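Local coordinates for hypothetical protein Cgl3021 (Corynebacterium glutamicum, PDB 2NSF) that is a zinc-containing, mycothiol-dependent maleylpyruvate isomerase, probably carrying out the cis-trans isomerisation of maleylpyruvate to fumarylpyruvate, at residues P28-E31 with R32-L35; N52-F55 with G56-S59; N82-H85 with W86-T89; Q195-T198 with S199-A202; S98-A101 with R102-I106. All coordinates share one frame; numbering follows the deposited sequence.

All five contacts are local, made within a helix turn or two, at a cap or round a loop. Interaction 5 is at the zinc site, probably the active site: the R102 side chain lies about 4 Å from that of the zinc ligand H72 and about 6 Å from the ion, whose other protein ligands are E164 and H168. Interactions 1 and 3 sit on helices 29-49 and 66-89, their nearest atoms about 8 Å apart, and both touch helix 156-171, which carries E164 and H168. Interaction 2 lies away from the metal, in the loop between those helices. Interaction 4 ends helix 183-199 in the C-terminal part, the K196 side chain about 11 Å from the zinc.

Interaction 1. Residues P28-E31 with R32-L35; sequences PLEE and RLTL
R32 folds back beneath the first turn of helix 29-49 and lays its guanidinium against L29. The closest side-chain approach is from R32 NH2 to L29 CG, 3.5 Å, and L29 CD2 stands over one face of the flat group, displaced toward its rim. The bend that makes this possible is at chi3, -86°, which turns the guanidinium back toward the start of the helix instead of letting it run on outward. On the other flank of the turn, T34 OG1 lies 3.0 Å from E30 O, the same carbonyl that takes the backbone bond from T34 N at 3.0 Å.

Beneath these side chains, R32 N bonds the carbonyl of the N-cap residue, P28 O, at 3.1 Å, and L33 and L35 continue the regular helical bonds to L29 and E31. Further out, L158 of helix 156-171 touches L29, R32 and L33, while F24 packs on R32 and L35. R32 NE also makes a weak hydrogen bond to L27 O, just ahead of the cap. The arginine thus joins the first turn to the residue before the cap, its flat group in van der Waals contact with L29 and its NE held only weakly by L27.

Interaction 2. Residues N52-F55 with G56-S59; sequences NAEF and GEHS
E57 turns back over E54 across a type I beta turn from E54 to E57. At its root, E57 CB lies 3.5 Å from E54 O. The next carbon, CG, keeps the same distance from that oxygen and also approaches E54 CA. CG is anti to the carbonyl carbon of E57 (chi1 -50°), and the chain runs extended, bringing CD alongside E54 CA and CB. At the tip, OE1 comes to 3.6 Å from E54 CB, so the carboxylate meets the aliphatic base of the other glutamate and not its acid group. The carboxylate planes are turned 39° apart, and E54 OE2 stays 4.5 Å from E57 OE1. Both acids have outside partners: E57 OE1 forms a salt bridge with R66 NH1, and E54 OE1 accepts from D51 N.

The turn is closed by E57 N donating to E54 O, 3.1 Å, from well above the carbonyl plane. R66 NH1 also hydrogen-bonds that oxygen, tying both ends of the turn and probably offsetting the two acids' closeness. A water donates to N52 O, ahead of the turn, and accepts from G56 N within it, at 2.9 Å in each case.

This loop joins helix 29-49 to helix 66-89. R66 and S67, starting the latter, bind its backbone, while the buried F55 packs on P114, L117 and R118 of helix 114-133, and N52 hydrogen-bonds D115 and R118 there.

Interaction 3. Residues N82-H85 with W86-T89; sequences NLMH and WANT
H85 and T89 meet through a CH-pi contact at the C-terminal end of helix 66-89. T89 CG2 sits over one face of the imidazole, 3.6 Å from the ring centroid and displaced toward the NE2 side, with NE2 itself 3.4 Å away. Two torsions set this up: H85 CG is anti to the backbone N (chi1 176°), and T89 chi1 of 71° puts the methyl over the ring while turning OG1 to H85 O.

Apolar packing joins L83 and W86. L83 CD2 approaches the benzo part of the W86 indole, 3.8 Å from CE3, and both side chains go on to meet V144 of strand 143-145. M84 and L83 also touch T157 of helix 156-171.

Of the hydrogen bonds, those at H85 O are the distinctive ones. This carbonyl takes T89 N at 2.9 Å and T89 OG1 at 2.8 Å, from opposite faces of its plane. W86 N to N82 O and A87 N to L83 O, both 2.9 Å, continue the regular pattern.

T89 OG1 also accepts from E91 N, just past the helix, while H85 ND1 has a weak bond to T93 OG1. One threonine therefore places its methyl on an imidazole while its hydroxyl adds a second bond to a last-turn carbonyl and meets the departing chain.

Interaction 4. Residues Q195-T198 with S199-A202; sequences QKWT and SQGA
With chi1 at 71°, S199 OG stands between its own backbone N and carbonyl carbon, which swings the hydroxyl back over the last turn of helix 183-199 to K196 O. Q200 takes another course: its CG is anti to the carbonyl carbon and the chain runs on extended, carrying the amide back between K196 and W197.

S199 OG donates to K196 O at 2.6 Å, and Q200 N reaches the same oxygen at 3.1 Å, so this carbonyl is gripped by two donors. Q200 NE2 lies 3.8 Å from K196 CE, touching the aliphatic run of the extended lysine. On its other branch Q200 OE1 comes up to the edge of the W197 indole, 3.9 Å from CD1, with amide and ring planes only 16° apart.

The chain then leaves the helix by a Schellman motif. G201 has the positive phi (73°) the motif requires; A202 N bonds W197 O at 2.8 Å, and G201 N bonds T198 O at 2.9 Å. A202 CB closes the turn against W197 CB, 4.1 Å away. Outside the turn, W197 is packed by P257 and P258, and its NE1 bonds weakly to R259 O. K196 is touched by Q148 and W260, and its side chain is about 4 Å from a second sulfate, probably from the crystallisation liquor.

K196 O thus keeps its helical bond and gains the serine hydroxyl, while W197 O and T198 O are met by the amides of A202 and G201. The lysine, crossing Q200 obliquely, passes near an anion.

Interaction 5. Residues S98-A101 with R102-I106; sequences SPEA and RNEEI. With SO4 (sulfate ion), chain C.
Helix 99-109 begins at S98, an N-cap residue one turn ahead of an arginine near the zinc site, probably the active site. S98 O receives R102 N at 3.0 Å, while S98 OG caps the helix by accepting from A101 N, also at 3.0 Å. The turn continues with N103 N to P99 O, 3.0 Å, and E104 N to E100 O, 2.8 Å. E104 folds its side chain back over that last carbonyl, bringing OE2 to 3.7 Å from E100 CB.

R102 leaves the helix with CG anti to its backbone N (chi1 172°) and stays extended as far as NE, sending the guanidinium out to a sulfate ion. Two donors face the anion: NE bonds O2 at 3.3 Å, and NH2 bonds O1 at the same distance and nearly straight, N-H...O 166°. O1 lies in the plane of the guanidinium, at its edge. N103 OD1 is at the edge too, taking a weak bond from NH1, and I106 CD1 lies over one face.

Y96 OH and N76 ND2 also hydrogen-bond the sulfate. The R102 side chain touches H72, a zinc ligand, and Y96. The sulfate probably comes from the crystallisation liquor, but the gathering of an arginine, a tyrosine and an asparagine round it, with R102 near the zinc site, may mark where an anionic group, such as a carboxylate of the substrate, could bind.

Interaction 1. Residues P28-E31 with R32-L35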
loop_
_atom_site.group_PDB
_atom_site.type_symbol
_atom_site.label_atom_id
_atom_site.label_comp_id
_atom_site.label_asym_id
_atom_site.label_seq_id
_atom_site.Cartn_x
_atom_site.Cartn_y
_atom_site.Cartn_z
ATOM N N PRO A 28 -17.517 -1.575 -7.446
ATOM C CA PRO A 28 -17.911 -0.416 -8.250
ATOM C C PRO A 28 -16.977 0.736 -7.881
ATOM O O PRO A 28 -16.492 0.806 -6.751
ATOM C CB PRO A 28 -19.346 -0.157 -7.800
ATOM C CG PRO A 28 -19.835 -1.526 -7.437
ATOM C CD PRO A 28 -18.661 -2.091 -6.676
ATOM N N LEU A 29 -16.724 1.630 -8.830
ATOM C CA LEU A 29 -15.838 2.765 -8.592
ATOM C C LEU A 29 -16.136 3.521 -7.300
ATOM O O LEU A 29 -15.224 3.839 -6.539
ATOM C CB LEU A 29 -15.896 3.729 -9.777
ATOM C CG LEU A 29 -14.751 3.630 -10.789
ATOM C CD1 LEU A 29 -15.173 4.227 -12.122
ATOM C CD2 LEU A 29 -13.534 4.347 -10.237
ATOM N N GLU A 30 -17.410 3.809 -7.049
ATOM C CA GLU A 30 -17.787 4.541 -5.845
ATOM C C GLU A 30 -17.355 3.850 -4.559
ATOM O O GLU A 30 -16.937 4.511 -3.608
ATOM C CB GLU A 30 -19.298 4.782 -5.811
ATOM C CG GLU A 30 -19.775 5.804 -6.832
ATOM C CD GLU A 30 -18.956 7.085 -6.802
ATOM O OE1 GLU A 30 -18.756 7.648 -5.699
ATOM O OE2 GLU A 30 -18.516 7.535 -7.883
ATOM N N GLU A 31 -17.464 2.526 -4.524
ATOM C CA GLU A 31 -17.071 1.775 -3.342
ATOM C C GLU A 31 -15.555 1.765 -3.180
ATOM O O GLU A 31 -15.045 1.729 -2.060
ATOM C CB GLU A 31 -17.627 0.350 -3.410
ATOM C CG GLU A 31 -19.088 0.273 -2.963
ATOM C CD GLU A 31 -19.765 -1.034 -3.331
ATOM O OE1 GLU A 31 -19.240 -2.107 -2.965
ATOM O OE2 GLU A 31 -20.832 -0.977 -3.982
ATOM N N ARG A 32 -14.836 1.803 -4.297
ATOM C CA ARG A 32 -13.380 1.827 -4.234
ATOM C C ARG A 32 -12.921 3.193 -3.733
ATOM O O ARG A 32 -11.954 3.291 -2.978
ATOM C CB ARG A 32 -12.782 1.513 -5.607
ATOM C CG ARG A 32 -12.873 0.036 -5.967
ATOM C CD ARG A 32 -12.296 -0.248 -7.339
ATOM N NE ARG A 32 -13.280 -0.045 -8.397
ATOM C CZ ARG A 32 -12.978 0.050 -9.686
ATOM N NH1 ARG A 32 -11.714 -0.031 -10.083
ATOM N NH2 ARG A 32 -13.942 0.214 -10.582
ATOM N N LEU A 33 -13.629 4.245 -4.141
ATOM C CA LEU A 33 -13.295 5.596 -3.700
ATOM C C LEU A 33 -13.555 5.704 -2.198
ATOM O O LEU A 33 -12.774 6.308 -1.463
ATOM C CB LEU A 33 -14.135 6.630 -4.455
ATOM C CG LEU A 33 -13.924 8.096 -4.050
ATOM C CD1 LEU A 33 -12.460 8.480 -4.222
ATOM C CD2 LEU A 33 -14.815 8.995 -4.895
ATOM N N THR A 34 -14.654 5.114 -1.741
ATOM C CA THR A 34 -14.986 5.147 -0.326
ATOM C C THR A 34 -13.904 4.452 0.498
ATOM O O THR A 34 -13.495 4.946 1.548
ATOM C CB THR A 34 -16.350 4.479 -0.062
ATOM O OG1 THR A 34 -17.370 5.244 -0.713
ATOM C CG2 THR A 34 -16.651 4.421 1.439
ATOM N N LEU A 35 -13.437 3.306 0.017
ATOM C CA LEU A 35 -12.400 2.565 0.721
ATOM C C LEU A 35 -11.101 3.357 0.797
ATOM O O LEU A 35 -10.403 3.306 1.803
ATOM C CB LEU A 35 -12.152 1.210 0.048
ATOM C CG LEU A 35 -13.143 0.101 0.430
ATOM C CD1 LEU A 35 -12.922 -1.103 -0.463
ATOM C CD2 LEU A 35 -12.961 -0.276 1.897
#

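Interaction 2. Residues N52-F55 with G56-S59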
loop_
_atom_site.group_PDB
_atom_site.type_symbol
_atom_site.label_atom_id
_atom_site.label_comp_id
_atom_site.label_asym_id
_atom_site.label_seq_id
_atom_site.Cartn_x
_atom_site.Cartn_y
_atom_site.Cartn_z
ATOM N N ASN A 52 4.444 15.669 17.602
ATOM C CA ASN A 52 5.472 16.287 16.769
ATOM C C ASN A 52 6.869 15.861 17.193
ATOM O O ASN A 52 7.744 15.642 16.358
ATOM C CB ASN A 52 5.359 17.812 16.832
ATOM C CG ASN A 52 4.155 18.336 16.079
ATOM O OD1 ASN A 52 3.292 17.567 15.657
ATOM N ND2 ASN A 52 4.086 19.652 15.907
ATOM N N ALA A 53 7.072 15.733 18.502
ATOM C CA ALA A 53 8.373 15.345 19.029
ATOM C C ALA A 53 8.736 13.904 18.681
ATOM O O ALA A 53 9.889 13.500 18.816
ATOM C CB ALA A 53 8.399 15.539 20.544
ATOM N N GLU A 54 7.750 13.137 18.223
ATOM C CA GLU A 54 7.971 11.735 17.873
ATOM C C GLU A 54 8.248 11.501 16.384
ATOM O O GLU A 54 8.566 10.382 15.981
ATOM C CB GLU A 54 6.760 10.897 18.300
ATOM C CG GLU A 54 6.383 11.039 19.772
ATOM C CD GLU A 54 5.111 10.284 20.127
ATOM O OE1 GLU A 54 4.099 10.446 19.413
ATOM O OE2 GLU A 54 5.123 9.533 21.126
ATOM N N PHE A 55 8.132 12.547 15.572
ATOM C CA PHE A 55 8.375 12.425 14.133
ATOM C C PHE A 55 9.796 11.959 13.829
ATOM O O PHE A 55 10.020 11.189 12.893
ATOM C CB PHE A 55 8.123 13.767 13.433
ATOM C CG PHE A 55 6.673 14.032 13.112
ATOM C CD1 PHE A 55 5.663 13.661 13.994
ATOM C CD2 PHE A 55 6.322 14.697 11.938
ATOM C CE1 PHE A 55 4.326 13.948 13.714
ATOM C CE2 PHE A 55 4.989 14.989 11.647
ATOM C CZ PHE A 55 3.989 14.615 12.540
ATOM N N GLY A 56 10.752 12.423 14.630
ATOM C CA GLY A 56 12.141 12.054 14.421
ATOM C C GLY A 56 12.527 10.653 14.859
ATOM O O GLY A 56 13.639 10.204 14.585
ATOM N N GLU A 57 11.621 9.958 15.538
ATOM C CA GLU A 57 11.903 8.603 15.998
ATOM C C GLU A 57 11.689 7.609 14.860
ATOM O O GLU A 57 11.034 7.920 13.866
ATOM C CB GLU A 57 10.987 8.226 17.163
ATOM C CG GLU A 57 10.934 9.247 18.284
ATOM C CD GLU A 57 10.024 8.808 19.413
ATOM O OE1 GLU A 57 8.959 8.217 19.128
ATOM O OE2 GLU A 57 10.366 9.062 20.588
ATOM N N HIS A 58 12.239 6.409 15.016
ATOM C CA HIS A 58 12.099 5.376 13.998
ATOM C C HIS A 58 10.640 5.016 13.788
ATOM O O HIS A 58 9.849 5.001 14.734
ATOM C CB HIS A 58 12.837 4.100 14.409
ATOM C CG HIS A 58 14.300 4.293 14.653
ATOM N ND1 HIS A 58 15.183 4.634 13.653
ATOM C CD2 HIS A 58 15.033 4.184 15.785
ATOM C CE1 HIS A 58 16.401 4.726 14.160
ATOM N NE2 HIS A 58 16.337 4.459 15.450
ATOM N N SER A 59 10.276 4.737 12.542
ATOM C CA SER A 59 8.925 4.312 12.238
ATOM C C SER A 59 9.071 2.803 12.343
ATOM O O SER A 59 10.139 2.316 12.723
ATOM C CB SER A 59 8.527 4.698 10.812
ATOM O OG SER A 59 9.255 3.939 9.860
HETATM O O HOH W 1 10.504 15.029 15.868
#

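Interaction 3. Residues N82-H85 with W86-T89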
loop_
_atom_site.group_PDB
_atom_site.type_symbol
_atom_site.label_atom_id
_atom_site.label_comp_id
_atom_site.label_asym_id
_atom_site.label_seq_id
_atom_site.Cartn_x
_atom_site.Cartn_y
_atom_site.Cartn_z
ATOM N N ASN A 82 -0.569 12.894 -10.584
ATOM C CA ASN A 82 0.022 12.953 -11.917
ATOM C C ASN A 82 -0.668 11.974 -12.854
ATOM O O ASN A 82 -0.998 12.320 -13.992
ATOM C CB ASN A 82 1.522 12.651 -11.867
ATOM C CG ASN A 82 2.322 13.779 -11.247
ATOM O OD1 ASN A 82 1.889 14.935 -11.251
ATOM N ND2 ASN A 82 3.499 13.456 -10.727
ATOM N N LEU A 83 -0.895 10.753 -12.378
ATOM C CA LEU A 83 -1.555 9.747 -13.200
ATOM C C LEU A 83 -2.977 10.169 -13.541
ATOM O O LEU A 83 -3.457 9.915 -14.646
ATOM C CB LEU A 83 -1.567 8.387 -12.491
ATOM C CG LEU A 83 -0.202 7.749 -12.210
ATOM C CD1 LEU A 83 -0.407 6.353 -11.626
ATOM C CD2 LEU A 83 0.616 7.665 -13.495
ATOM N N MET A 84 -3.664 10.814 -12.601
ATOM C CA MET A 84 -5.023 11.256 -12.869
ATOM C C MET A 84 -5.027 12.403 -13.879
ATOM O O MET A 84 -5.959 12.528 -14.673
ATOM C CB MET A 84 -5.731 11.681 -11.578
ATOM C CG MET A 84 -5.972 10.538 -10.592
ATOM S SD MET A 84 -6.557 9.008 -11.376
ATOM C CE MET A 84 -8.037 9.558 -12.197
ATOM N N HIS A 85 -3.988 13.236 -13.854
ATOM C CA HIS A 85 -3.896 14.344 -14.805
ATOM C C HIS A 85 -3.646 13.757 -16.190
ATOM O O HIS A 85 -4.228 14.190 -17.182
ATOM C CB HIS A 85 -2.758 15.295 -14.423
ATOM C CG HIS A 85 -2.547 16.404 -15.407
ATOM N ND1 HIS A 85 -1.665 16.310 -16.462
ATOM C CD2 HIS A 85 -3.133 17.620 -15.520
ATOM C CE1 HIS A 85 -1.715 17.418 -17.179
ATOM N NE2 HIS A 85 -2.601 18.230 -16.630
ATOM N N TRP A 86 -2.771 12.760 -16.238
ATOM C CA TRP A 86 -2.439 12.060 -17.473
ATOM C C TRP A 86 -3.738 11.476 -18.031
ATOM O O TRP A 86 -4.037 11.598 -19.222
ATOM C CB TRP A 86 -1.439 10.946 -17.141
ATOM C CG TRP A 86 -1.026 10.024 -18.266
ATOM C CD1 TRP A 86 -1.557 9.950 -19.528
ATOM C CD2 TRP A 86 -0.014 9.014 -18.199
ATOM N NE1 TRP A 86 -0.935 8.953 -20.245
ATOM C CE2 TRP A 86 0.015 8.363 -19.452
ATOM C CE3 TRP A 86 0.874 8.593 -17.198
ATOM C CZ2 TRP A 86 0.898 7.314 -19.732
ATOM C CZ3 TRP A 86 1.750 7.553 -17.474
ATOM C CH2 TRP A 86 1.755 6.925 -18.732
ATOM N N ALA A 87 -4.518 10.859 -17.151
ATOM C CA ALA A 87 -5.777 10.240 -17.538
ATOM C C ALA A 87 -6.807 11.230 -18.077
ATOM O O ALA A 87 -7.449 10.970 -19.095
ATOM C CB ALA A 87 -6.365 9.485 -16.353
ATOM N N ASN A 88 -6.965 12.361 -17.396
ATOM C CA ASN A 88 -7.940 13.363 -17.808
ATOM C C ASN A 88 -7.532 14.242 -18.987
ATOM O O ASN A 88 -8.395 14.776 -19.686
ATOM C CB ASN A 88 -8.315 14.258 -16.622
ATOM C CG ASN A 88 -9.132 13.530 -15.573
ATOM O OD1 ASN A 88 -8.606 13.085 -14.552
ATOM N ND2 ASN A 88 -10.427 13.398 -15.823
ATOM N N THR A 89 -6.232 14.396 -19.217
ATOM C CA THR A 89 -5.765 15.236 -20.317
ATOM C C THR A 89 -5.231 14.421 -21.487
ATOM O O THR A 89 -5.118 14.925 -22.607
ATOM C CB THR A 89 -4.641 16.191 -19.858
ATOM O OG1 THR A 89 -3.446 15.440 -19.616
ATOM C CG2 THR A 89 -5.045 16.919 -18.584
#

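Interaction 4. Residues Q195-T198 with S199-A202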
loop_
_atom_site.group_PDB
_atom_site.type_symbol
_atom_site.label_atom_id
_atom_site.label_comp_id
_atom_site.label_asym_id
_atom_site.label_seq_id
_atom_site.Cartn_x
_atom_site.Cartn_y
_atom_site.Cartn_z
ATOM N N GLN A 195 1.036 -12.946 -6.253
ATOM C CA GLN A 195 1.067 -12.917 -7.715
ATOM C C GLN A 195 2.383 -12.263 -8.126
ATOM O O GLN A 195 3.040 -12.702 -9.075
ATOM C CB GLN A 195 -0.102 -12.108 -8.268
ATOM C CG GLN A 195 -1.426 -12.870 -8.290
ATOM C CD GLN A 195 -2.607 -11.962 -8.522
ATOM O OE1 GLN A 195 -2.465 -10.738 -8.552
ATOM N NE2 GLN A 195 -3.789 -12.548 -8.678
ATOM N N LYS A 196 2.768 -11.210 -7.410
ATOM C CA LYS A 196 4.019 -10.526 -7.714
ATOM C C LYS A 196 5.184 -11.493 -7.524
ATOM O O LYS A 196 6.044 -11.609 -8.399
ATOM C CB LYS A 196 4.205 -9.289 -6.826
ATOM C CG LYS A 196 5.378 -8.420 -7.262
ATOM C CD LYS A 196 5.452 -7.110 -6.490
ATOM C CE LYS A 196 6.520 -6.199 -7.085
ATOM N NZ LYS A 196 6.583 -4.875 -6.399
ATOM N N TRP A 197 5.217 -12.198 -6.394
ATOM C CA TRP A 197 6.288 -13.163 -6.142
ATOM C C TRP A 197 6.329 -14.208 -7.252
ATOM O O TRP A 197 7.394 -14.564 -7.750
ATOM C CB TRP A 197 6.091 -13.892 -4.811
ATOM C CG TRP A 197 6.192 -13.027 -3.592
ATOM C CD1 TRP A 197 6.741 -11.777 -3.506
ATOM C CD2 TRP A 197 5.770 -13.370 -2.267
ATOM N NE1 TRP A 197 6.683 -11.321 -2.208
ATOM C CE2 TRP A 197 6.090 -12.281 -1.427
ATOM C CE3 TRP A 197 5.148 -14.497 -1.705
ATOM C CZ2 TRP A 197 5.813 -12.283 -0.053
ATOM C CZ3 TRP A 197 4.870 -14.501 -0.335
ATOM C CH2 TRP A 197 5.204 -13.398 0.470
ATOM N N THR A 198 5.158 -14.713 -7.624
ATOM C CA THR A 198 5.076 -15.720 -8.675
ATOM C C THR A 198 5.688 -15.204 -9.968
ATOM O O THR A 198 6.486 -15.898 -10.609
ATOM C CB THR A 198 3.617 -16.119 -8.960
ATOM O OG1 THR A 198 3.040 -16.711 -7.790
ATOM C CG2 THR A 198 3.560 -17.115 -10.110
ATOM N N SER A 199 5.323 -13.987 -10.348
ATOM C CA SER A 199 5.838 -13.409 -11.581
ATOM C C SER A 199 7.358 -13.293 -11.556
ATOM O O SER A 199 7.999 -13.355 -12.601
ATOM C CB SER A 199 5.220 -12.031 -11.832
ATOM O OG SER A 199 5.702 -11.062 -10.913
ATOM N N GLN A 200 7.931 -13.140 -10.363
ATOM C CA GLN A 200 9.379 -12.999 -10.216
ATOM C C GLN A 200 10.066 -14.337 -9.942
ATOM O O GLN A 200 11.288 -14.398 -9.800
ATOM C CB GLN A 200 9.705 -12.031 -9.068
ATOM C CG GLN A 200 8.873 -10.754 -9.029
ATOM C CD GLN A 200 8.973 -10.033 -7.684
ATOM O OE1 GLN A 200 8.821 -10.651 -6.623
ATOM N NE2 GLN A 200 9.217 -8.729 -7.721
ATOM N N GLY A 201 9.288 -15.412 -9.872
ATOM C CA GLY A 201 9.868 -16.713 -9.594
ATOM C C GLY A 201 10.308 -16.824 -8.143
ATOM O O GLY A 201 11.111 -17.688 -7.788
ATOM N N ALA A 202 9.764 -15.956 -7.296
ATOM C CA ALA A 202 10.108 -15.939 -5.879
ATOM C C ALA A 202 9.181 -16.798 -5.027
ATOM O O ALA A 202 8.052 -17.097 -5.419
ATOM C CB ALA A 202 10.099 -14.508 -5.365
#

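Interaction 5. Residues S98-A101 with R102-I106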
loop_
_atom_site.group_PDB
_atom_site.type_symbol
_atom_site.label_atom_id
_atom_site.label_comp_id
_atom_site.label_asym_id
_atom_site.label_seq_id
_atom_site.Cartn_x
_atom_site.Cartn_y
_atom_site.Cartn_z
ATOM N N SER A 98 11.811 10.527 -11.758
ATOM C CA SER A 98 12.814 9.474 -11.798
ATOM C C SER A 98 12.928 8.822 -10.423
ATOM O O SER A 98 12.422 9.353 -9.431
ATOM C CB SER A 98 14.173 10.059 -12.180
ATOM O OG SER A 98 14.661 10.899 -11.143
ATOM N N PRO A 99 13.583 7.650 -10.348
ATOM C CA PRO A 99 13.745 6.963 -9.063
ATOM C C PRO A 99 14.533 7.859 -8.112
ATOM O O PRO A 99 14.234 7.939 -6.919
ATOM C CB PRO A 99 14.525 5.707 -9.440
ATOM C CG PRO A 99 14.042 5.425 -10.823
ATOM C CD PRO A 99 14.047 6.795 -11.456
ATOM N N GLU A 100 15.548 8.527 -8.659
ATOM C CA GLU A 100 16.384 9.435 -7.885
ATOM C C GLU A 100 15.550 10.580 -7.318
ATOM O O GLU A 100 15.669 10.924 -6.145
ATOM C CB GLU A 100 17.498 10.033 -8.757
ATOM C CG GLU A 100 18.636 9.090 -9.139
ATOM C CD GLU A 100 18.249 8.078 -10.200
ATOM O OE1 GLU A 100 17.357 8.381 -11.020
ATOM O OE2 GLU A 100 18.853 6.983 -10.225
ATOM N N ALA A 101 14.703 11.174 -8.156
ATOM C CA ALA A 101 13.873 12.285 -7.722
ATOM C C ALA A 101 12.930 11.844 -6.608
ATOM O O ALA A 101 12.679 12.591 -5.665
ATOM C CB ALA A 101 13.079 12.842 -8.891
ATOM N N ARG A 102 12.410 10.628 -6.724
ATOM C CA ARG A 102 11.509 10.104 -5.712
ATOM C C ARG A 102 12.229 10.003 -4.372
ATOM O O ARG A 102 11.713 10.437 -3.342
ATOM C CB ARG A 102 10.995 8.726 -6.100
ATOM C CG ARG A 102 10.206 8.052 -4.992
ATOM C CD ARG A 102 9.917 6.617 -5.338
ATOM N NE ARG A 102 9.231 5.886 -4.271
ATOM C CZ ARG A 102 9.802 5.458 -3.147
ATOM N NH1 ARG A 102 11.089 5.683 -2.909
ATOM N NH2 ARG A 102 9.086 4.774 -2.266
ATOM N N ASN A 103 13.425 9.425 -4.388
ATOM C CA ASN A 103 14.189 9.273 -3.163
ATOM C C ASN A 103 14.628 10.616 -2.598
ATOM O O ASN A 103 14.550 10.846 -1.393
ATOM C CB ASN A 103 15.424 8.407 -3.384
ATOM C CG ASN A 103 15.076 6.964 -3.653
ATOM O OD1 ASN A 103 14.017 6.483 -3.252
ATOM N ND2 ASN A 103 15.979 6.253 -4.320
ATOM N N GLU A 104 15.093 11.492 -3.478
ATOM C CA GLU A 104 15.567 12.801 -3.058
ATOM C C GLU A 104 14.493 13.673 -2.426
ATOM O O GLU A 104 14.780 14.424 -1.490
ATOM C CB GLU A 104 16.220 13.519 -4.237
ATOM C CG GLU A 104 17.586 12.942 -4.590
ATOM C CD GLU A 104 18.076 13.374 -5.957
ATOM O OE1 GLU A 104 17.645 14.443 -6.432
ATOM O OE2 GLU A 104 18.902 12.646 -6.549
ATOM N N GLU A 105 13.260 13.594 -2.917
ATOM C CA GLU A 105 12.220 14.416 -2.319
ATOM C C GLU A 105 11.813 13.847 -0.964
ATOM O O GLU A 105 11.494 14.600 -0.045
ATOM C CB GLU A 105 11.008 14.583 -3.254
ATOM C CG GLU A 105 10.252 13.329 -3.637
ATOM C CD GLU A 105 9.023 13.647 -4.482
ATOM O OE1 GLU A 105 8.871 14.827 -4.902
ATOM O OE2 GLU A 105 8.219 12.718 -4.729
ATOM N N ILE A 106 11.843 12.523 -0.819
ATOM C CA ILE A 106 11.511 11.928 0.474
ATOM C C ILE A 106 12.580 12.367 1.475
ATOM O O ILE A 106 12.279 12.660 2.634
ATOM C CB ILE A 106 11.466 10.382 0.408
ATOM C CG1 ILE A 106 10.196 9.937 -0.318
ATOM C CG2 ILE A 106 11.501 9.796 1.814
ATOM C CD1 ILE A 106 10.095 8.440 -0.540
HETATM S S SO4 C . 5.457 4.475 -4.687
HETATM O O1 SO4 C . 6.090 4.172 -3.391
HETATM O O2 SO4 C . 6.517 4.696 -5.689
HETATM O O3 SO4 C . 4.618 3.335 -5.116
HETATM O O4 SO4 C . 4.615 5.674 -4.562
#